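Local coordinates for signal recognition 54 kDa protein (Pyrococcus furiosus, PDB 3DM5), which is the 54 kDa protein subunit of the signal recognition particle, combining a helical bundle, a nucleotide-binding P-loop domain and a signal peptide binding domain, at residues L218-T223 with N230-F235; I244-L249 with G256-A261. All coordinates share one frame; numbering follows the deposited sequence.

Interaction 1 (L218-T223 with N230-F235). With SO4 (sulfate ion), chain N.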
loop_
_atom_site.group_PDB
_atom_site.type_symbol
_atom_site.label_atom_id
_atom_site.label_comp_id
_atom_site.label_asym_id
_atom_site.label_seq_id
_atom_site.Cartn_x
_atom_site.Cartn_y
_atom_site.Cartn_z
ATOM N N LEU A 218 10.903 -15.666 -29.732
ATOM C CA LEU A 218 10.533 -14.270 -29.544
ATOM C C LEU A 218 10.618 -13.936 -28.053
ATOM O O LEU A 218 10.089 -14.661 -27.202
ATOM C CB LEU A 218 9.121 -14.016 -30.069
ATOM C CG LEU A 218 8.619 -12.604 -29.739
ATOM C CD1 LEU A 218 9.573 -11.559 -30.346
ATOM C CD2 LEU A 218 7.168 -12.392 -30.170
ATOM N N VAL A 219 11.316 -12.854 -27.749
ATOM C CA VAL A 219 11.534 -12.406 -26.379
ATOM C C VAL A 219 10.576 -11.257 -26.084
ATOM O O VAL A 219 10.642 -10.215 -26.704
ATOM C CB VAL A 219 12.995 -11.974 -26.196
ATOM C CG1 VAL A 219 13.205 -11.364 -24.826
ATOM C CG2 VAL A 219 13.909 -13.171 -26.399
ATOM N N ILE A 220 9.637 -11.484 -25.174
ATOM C CA ILE A 220 8.627 -10.484 -24.838
ATOM C C ILE A 220 8.847 -9.937 -23.434
ATOM O O ILE A 220 9.021 -10.695 -22.473
ATOM C CB ILE A 220 7.194 -11.067 -24.882
ATOM C CG1 ILE A 220 6.921 -11.749 -26.215
ATOM C CG2 ILE A 220 6.158 -9.979 -24.652
ATOM C CD1 ILE A 220 5.491 -12.200 -26.353
ATOM N N ASP A 221 8.821 -8.614 -23.332
ATOM C CA ASP A 221 8.899 -7.906 -22.061
ATOM C C ASP A 221 7.572 -8.066 -21.325
ATOM O O ASP A 221 6.534 -7.583 -21.767
ATOM C CB ASP A 221 9.220 -6.442 -22.351
ATOM C CG ASP A 221 9.185 -5.564 -21.125
ATOM O OD1 ASP A 221 8.564 -5.955 -20.107
ATOM O OD2 ASP A 221 9.776 -4.463 -21.200
ATOM N N GLY A 222 7.609 -8.769 -20.201
ATOM C CA GLY A 222 6.392 -9.114 -19.495
ATOM C C GLY A 222 5.745 -7.965 -18.740
ATOM O O GLY A 222 4.675 -8.120 -18.192
ATOM N N THR A 223 6.385 -6.808 -18.709
ATOM C CA THR A 223 5.793 -5.677 -18.022
ATOM C C THR A 223 4.754 -5.012 -18.894
ATOM O O THR A 223 4.092 -4.073 -18.457
ATOM C CB THR A 223 6.833 -4.626 -17.617
ATOM O OG1 THR A 223 7.347 -3.999 -18.796
ATOM C CG2 THR A 223 7.968 -5.261 -16.795
ATOM N N ASN A 230 -1.181 -9.889 -28.783
ATOM C CA ASN A 230 -1.064 -9.578 -30.203
ATOM C C ASN A 230 0.342 -9.735 -30.758
ATOM O O ASN A 230 0.501 -10.138 -31.907
ATOM C CB ASN A 230 -1.647 -8.196 -30.518
ATOM C CG ASN A 230 -3.162 -8.228 -30.624
ATOM O OD1 ASN A 230 -3.735 -9.172 -31.169
ATOM N ND2 ASN A 230 -3.817 -7.204 -30.098
ATOM N N GLN A 231 1.348 -9.438 -29.936
ATOM C CA GLN A 231 2.738 -9.640 -30.322
ATOM C C GLN A 231 3.036 -11.119 -30.475
ATOM O O GLN A 231 3.653 -11.511 -31.453
ATOM C CB GLN A 231 3.705 -9.027 -29.302
ATOM C CG GLN A 231 3.464 -7.560 -29.044
ATOM C CD GLN A 231 4.536 -6.952 -28.189
ATOM O OE1 GLN A 231 5.405 -7.654 -27.665
ATOM N NE2 GLN A 231 4.486 -5.636 -28.035
ATOM N N ALA A 232 2.590 -11.940 -29.526
ATOM C CA ALA A 232 2.811 -13.386 -29.597
ATOM C C ALA A 232 2.077 -13.969 -30.796
ATOM O O ALA A 232 2.603 -14.819 -31.522
ATOM C CB ALA A 232 2.345 -14.068 -28.321
ATOM N N LEU A 233 0.852 -13.500 -30.991
ATOM C CA LEU A 233 -0.008 -14.019 -32.035
ATOM C C LEU A 233 0.559 -13.739 -33.424
ATOM O O LEU A 233 0.595 -14.643 -34.267
ATOM C CB LEU A 233 -1.408 -13.422 -31.920
ATOM C CG LEU A 233 -2.565 -14.412 -32.102
ATOM C CD1 LEU A 233 -3.771 -13.735 -32.705
ATOM C CD2 LEU A 233 -2.157 -15.583 -32.952
ATOM N N ALA A 234 0.972 -12.493 -33.672
ATOM C CA ALA A 234 1.517 -12.146 -34.988
ATOM C C ALA A 234 2.742 -13.004 -35.277
ATOM O O ALA A 234 2.868 -13.583 -36.349
ATOM C CB ALA A 234 1.846 -10.662 -35.099
ATOM N N PHE A 235 3.639 -13.086 -34.303
ATOM C CA PHE A 235 4.810 -13.938 -34.391
ATOM C C PHE A 235 4.451 -15.403 -34.681
ATOM O O PHE A 235 4.946 -15.988 -35.642
ATOM C CB PHE A 235 5.598 -13.823 -33.081
ATOM C CG PHE A 235 6.763 -14.769 -32.973
ATOM C CD1 PHE A 235 7.972 -14.481 -33.589
ATOM C CD2 PHE A 235 6.654 -15.930 -32.223
ATOM C CE1 PHE A 235 9.047 -15.346 -33.472
ATOM C CE2 PHE A 235 7.710 -16.795 -32.100
ATOM C CZ PHE A 235 8.911 -16.513 -32.724
HETATM S S SO4 N . -3.380 -4.549 -27.561
HETATM O O1 SO4 N . -3.084 -5.886 -27.035
HETATM O O2 SO4 N . -2.549 -4.311 -28.743
HETATM O O3 SO4 N . -4.807 -4.476 -27.879
HETATM O O4 SO4 N . -3.058 -3.504 -26.593
#
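L218 lays its CB over the middle of the F235 ring. The CB stands 3.5 Å from the ring centroid and only 4° off the ring normal, which defines a CH-pi contact with the face rather than the edge. Beyond CB the two side chains run past each other in opposite directions. A chi1 of 173° sets CG of L218 anti to the backbone N, and the branch at CG then turns CD2 to F235 CB, 3.6 Å away. The far end of the ring reaches the backbone, F235 CZ 3.7 Å from L218 N. Both residues also touch V106 and I244, on the two strands that flank 215-221.

I220 divides its contact between two branches. CG2 meets the amide oxygen of Q231, with OE1 3.9 Å from that methyl; the extended Q231 side chain brings its polar end down beside the strand. The other branch, stretched through CG1, places CD1 4.2 Å from A232 CB, and V262 of helix 255-263 packs against both residues.

D221 ends the strand with an Asx turn: its OD1 is 2.7 Å from T223 N, which approaches nearly along the C-O axis, and 2.7 Å from T223 OG1. Two donors thus grip one oxygen and fix the carboxylate as the chain leaves the sheet. On the helix, N230 gives a weak hydrogen bond from ND2 to a sulfate ion, most likely a crystallisation additive, which R33 of the second subunit also binds.

The axes of strand 218-221 and helix 230-235 approach to 9.9 Å and run antiparallel at 170°, as expected for the connecting helix of a beta-alpha-beta crossover, here strand 215-221, helix 228-237 and strand 242-247 of the P-loop domain.

Interaction 2 (I244-L249 with G256-A261). With GDP (guanosine-5'-diphosphate), chain J.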
loop_
_atom_site.group_PDB
_atom_site.type_symbol
_atom_site.label_atom_id
_atom_site.label_comp_id
_atom_site.label_asym_id
_atom_site.label_seq_id
_atom_site.Cartn_x
_atom_site.Cartn_y
_atom_site.Cartn_z
ATOM N N ILE A 244 8.473 -18.755 -27.105
ATOM C CA ILE A 244 8.506 -17.454 -26.445
ATOM C C ILE A 244 9.301 -17.518 -25.158
ATOM O O ILE A 244 9.190 -18.486 -24.395
ATOM C CB ILE A 244 7.052 -17.010 -26.080
ATOM C CG1 ILE A 244 6.096 -17.224 -27.256
ATOM C CG2 ILE A 244 7.011 -15.569 -25.571
ATOM C CD1 ILE A 244 6.212 -16.171 -28.294
ATOM N N ILE A 245 10.111 -16.495 -24.919
ATOM C CA ILE A 245 10.621 -16.251 -23.589
ATOM C C ILE A 245 10.037 -14.935 -23.105
ATOM O O ILE A 245 10.047 -13.934 -23.823
ATOM C CB ILE A 245 12.146 -16.186 -23.542
ATOM C CG1 ILE A 245 12.723 -17.582 -23.786
ATOM C CG2 ILE A 245 12.614 -15.640 -22.177
ATOM C CD1 ILE A 245 14.220 -17.585 -24.114
ATOM N N VAL A 246 9.498 -14.952 -21.898
ATOM C CA VAL A 246 8.911 -13.761 -21.304
ATOM C C VAL A 246 9.849 -13.220 -20.239
ATOM O O VAL A 246 10.216 -13.947 -19.305
ATOM C CB VAL A 246 7.545 -14.087 -20.694
ATOM C CG1 VAL A 246 6.957 -12.861 -20.043
ATOM C CG2 VAL A 246 6.630 -14.613 -21.784
ATOM N N THR A 247 10.272 -11.966 -20.384
ATOM C CA THR A 247 11.275 -11.416 -19.468
ATOM C C THR A 247 10.655 -10.507 -18.406
ATOM O O THR A 247 9.479 -10.142 -18.505
ATOM C CB THR A 247 12.329 -10.581 -20.196
ATOM O OG1 THR A 247 11.669 -9.538 -20.921
ATOM C CG2 THR A 247 13.143 -11.439 -21.130
ATOM N N LYS A 248 11.471 -10.145 -17.412
ATOM C CA LYS A 248 11.125 -9.123 -16.443
ATOM C C LYS A 248 9.857 -9.492 -15.676
ATOM O O LYS A 248 9.004 -8.631 -15.435
ATOM C CB LYS A 248 10.945 -7.777 -17.147
ATOM C CG LYS A 248 12.152 -7.359 -17.938
ATOM C CD LYS A 248 11.931 -6.041 -18.662
ATOM C CE LYS A 248 13.214 -5.574 -19.372
ATOM N NZ LYS A 248 12.998 -4.322 -20.187
ATOM N N LEU A 249 9.716 -10.767 -15.319
ATOM C CA LEU A 249 8.579 -11.168 -14.514
ATOM C C LEU A 249 8.795 -10.762 -13.042
ATOM O O LEU A 249 7.844 -10.610 -12.260
ATOM C CB LEU A 249 8.293 -12.672 -14.655
ATOM C CG LEU A 249 7.649 -13.171 -15.962
ATOM C CD1 LEU A 249 7.022 -14.504 -15.720
ATOM C CD2 LEU A 249 6.605 -12.229 -16.477
ATOM N N GLY A 256 1.727 -11.501 -14.885
ATOM C CA GLY A 256 0.643 -12.457 -14.940
ATOM C C GLY A 256 -0.165 -12.274 -16.206
ATOM O O GLY A 256 -0.483 -13.239 -16.906
ATOM N N GLY A 257 -0.490 -11.018 -16.501
ATOM C CA GLY A 257 -1.206 -10.672 -17.711
ATOM C C GLY A 257 -0.469 -11.065 -18.983
ATOM O O GLY A 257 -1.109 -11.408 -19.971
ATOM N N ALA A 258 0.865 -11.004 -18.965
ATOM C CA ALA A 258 1.681 -11.407 -20.114
ATOM C C ALA A 258 1.669 -12.926 -20.332
ATOM O O ALA A 258 1.448 -13.385 -21.448
ATOM C CB ALA A 258 3.134 -10.896 -19.959
ATOM N N LEU A 259 1.913 -13.697 -19.268
ATOM C CA LEU A 259 1.927 -15.155 -19.372
ATOM C C LEU A 259 0.583 -15.664 -19.838
ATOM O O LEU A 259 0.515 -16.455 -20.770
ATOM C CB LEU A 259 2.297 -15.831 -18.052
ATOM C CG LEU A 259 3.665 -15.517 -17.434
ATOM C CD1 LEU A 259 3.771 -16.218 -16.098
ATOM C CD2 LEU A 259 4.810 -15.914 -18.361
ATOM N N SER A 260 -0.487 -15.209 -19.189
ATOM C CA SER A 260 -1.822 -15.660 -19.539
ATOM C C SER A 260 -2.149 -15.258 -20.981
ATOM O O SER A 260 -2.816 -15.986 -21.727
ATOM C CB SER A 260 -2.843 -15.089 -18.557
ATOM O OG SER A 260 -2.791 -13.675 -18.556
ATOM N N ALA A 261 -1.643 -14.100 -21.373
ATOM C CA ALA A 261 -1.874 -13.573 -22.716
ATOM C C ALA A 261 -1.193 -14.422 -23.802
ATOM O O ALA A 261 -1.814 -14.801 -24.788
ATOM C CB ALA A 261 -1.407 -12.136 -22.792
HETATM P PB GDP J . 17.555 -5.176 -25.426
HETATM O O1B GDP J . 16.176 -5.538 -24.995
HETATM O O2B GDP J . 17.481 -3.918 -26.256
HETATM O O3B GDP J . 18.156 -6.317 -26.210
HETATM O O3A GDP J . 18.475 -4.727 -24.178
HETATM P PA GDP J . 18.764 -5.541 -22.825
HETATM O O1A GDP J . 19.909 -4.933 -22.070
HETATM O O2A GDP J . 19.026 -6.999 -23.073
HETATM O "O5'" GDP J . 17.419 -5.274 -21.986
HETATM C "C5'" GDP J . 17.164 -3.928 -21.604
HETATM C "C4'" GDP J . 17.018 -3.806 -20.085
HETATM O "O4'" GDP J . 16.136 -4.794 -19.504
HETATM C "C3'" GDP J . 18.362 -3.951 -19.391
HETATM O "O3'" GDP J . 18.398 -2.905 -18.416
HETATM C "C2'" GDP J . 18.302 -5.325 -18.749
HETATM O "O2'" GDP J . 18.995 -5.385 -17.524
HETATM C "C1'" GDP J . 16.832 -5.470 -18.441
HETATM N N9 GDP J . 16.368 -6.863 -18.353
HETATM C C8 GDP J . 16.415 -7.833 -19.281
HETATM N N7 GDP J . 15.833 -8.971 -18.813
HETATM C C5 GDP J . 15.390 -8.714 -17.567
HETATM C C6 GDP J . 14.685 -9.444 -16.480
HETATM O O6 GDP J . 14.314 -10.635 -16.606
HETATM N N1 GDP J . 14.449 -8.781 -15.342
HETATM C C2 GDP J . 14.808 -7.498 -15.157
HETATM N N2 GDP J . 14.525 -6.904 -13.979
HETATM N N3 GDP J . 15.441 -6.770 -16.096
HETATM C C4 GDP J . 15.750 -7.321 -17.283
#
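The side chains of V246 and L259 cross at an angle, the leucine methyl CD2 lying 4.0 Å from V246 CB. In L259 CG lies anti to the carbonyl carbon and CD1 anti to CA (chi2 176°), which leaves CD2 as the branch turned to V246. CD2 lies almost equally far from both methyls of V246. CG1 of the valine, anti to the backbone N (chi1 178°), also faces A258, whose CB is 4.3 Å away.

L249 completes the apolar cluster from the loop after the strand. Its CD1 is 3.7 Å from L259 CD1 and equally close to the other methyl, so one branch rests against the fork of the opposing leucine; I272 of the neighbouring strand touches both leucines. Residues 247-250 read TKLD, the guanine-recognition TKxD motif of GTPases in this family, so the loop carrying L249 also forms part of the GDP pocket.

Within that motif K248 takes a left-handed backbone conformation, and its amide N donates to O6 of GDP at 3.0 Å. Its extended side chain passes over one face of the guanine towards the ribose, CG 3.5 Å from C5 of GDP; NZ is held by G110 O. T247 OG1 lies within hydrogen-bonding reach of the carbonyl oxygens of S111 and I220, between which its single proton may be shared.

On the helix, chi1 of 58° seats OG of S260 between its own N and carbonyl carbon, facing the preceding turn, and OG donates to G256 O at 2.9 Å, beside the regular helical bond from S260 N to that same oxygen.

How the interactions relate
Interactions 1 and 2 are successive strand-helix pairs of one P-loop domain, both buried and both built on apolar contacts, their centres about 8 Å apart. Strands 215-221 and 242-247 are parallel neighbours in the sheet; I220 O lies 2.7 Å from T247 N, and I220 N 2.8 Å from I245 O, both probable hydrogen bonds. Helix 228-237 is the element before strand 242-247, so the contacts follow one another along the chain. Their chemistry differs: an aromatic face and an amide oxygen take part in the first, whereas the second is wholly aliphatic. Side-chain polar contacts between the two first segments cluster at the strand ends, where D221 and K248 form a long, weak ion pair; of the four segments, 244-249 bonds GDP.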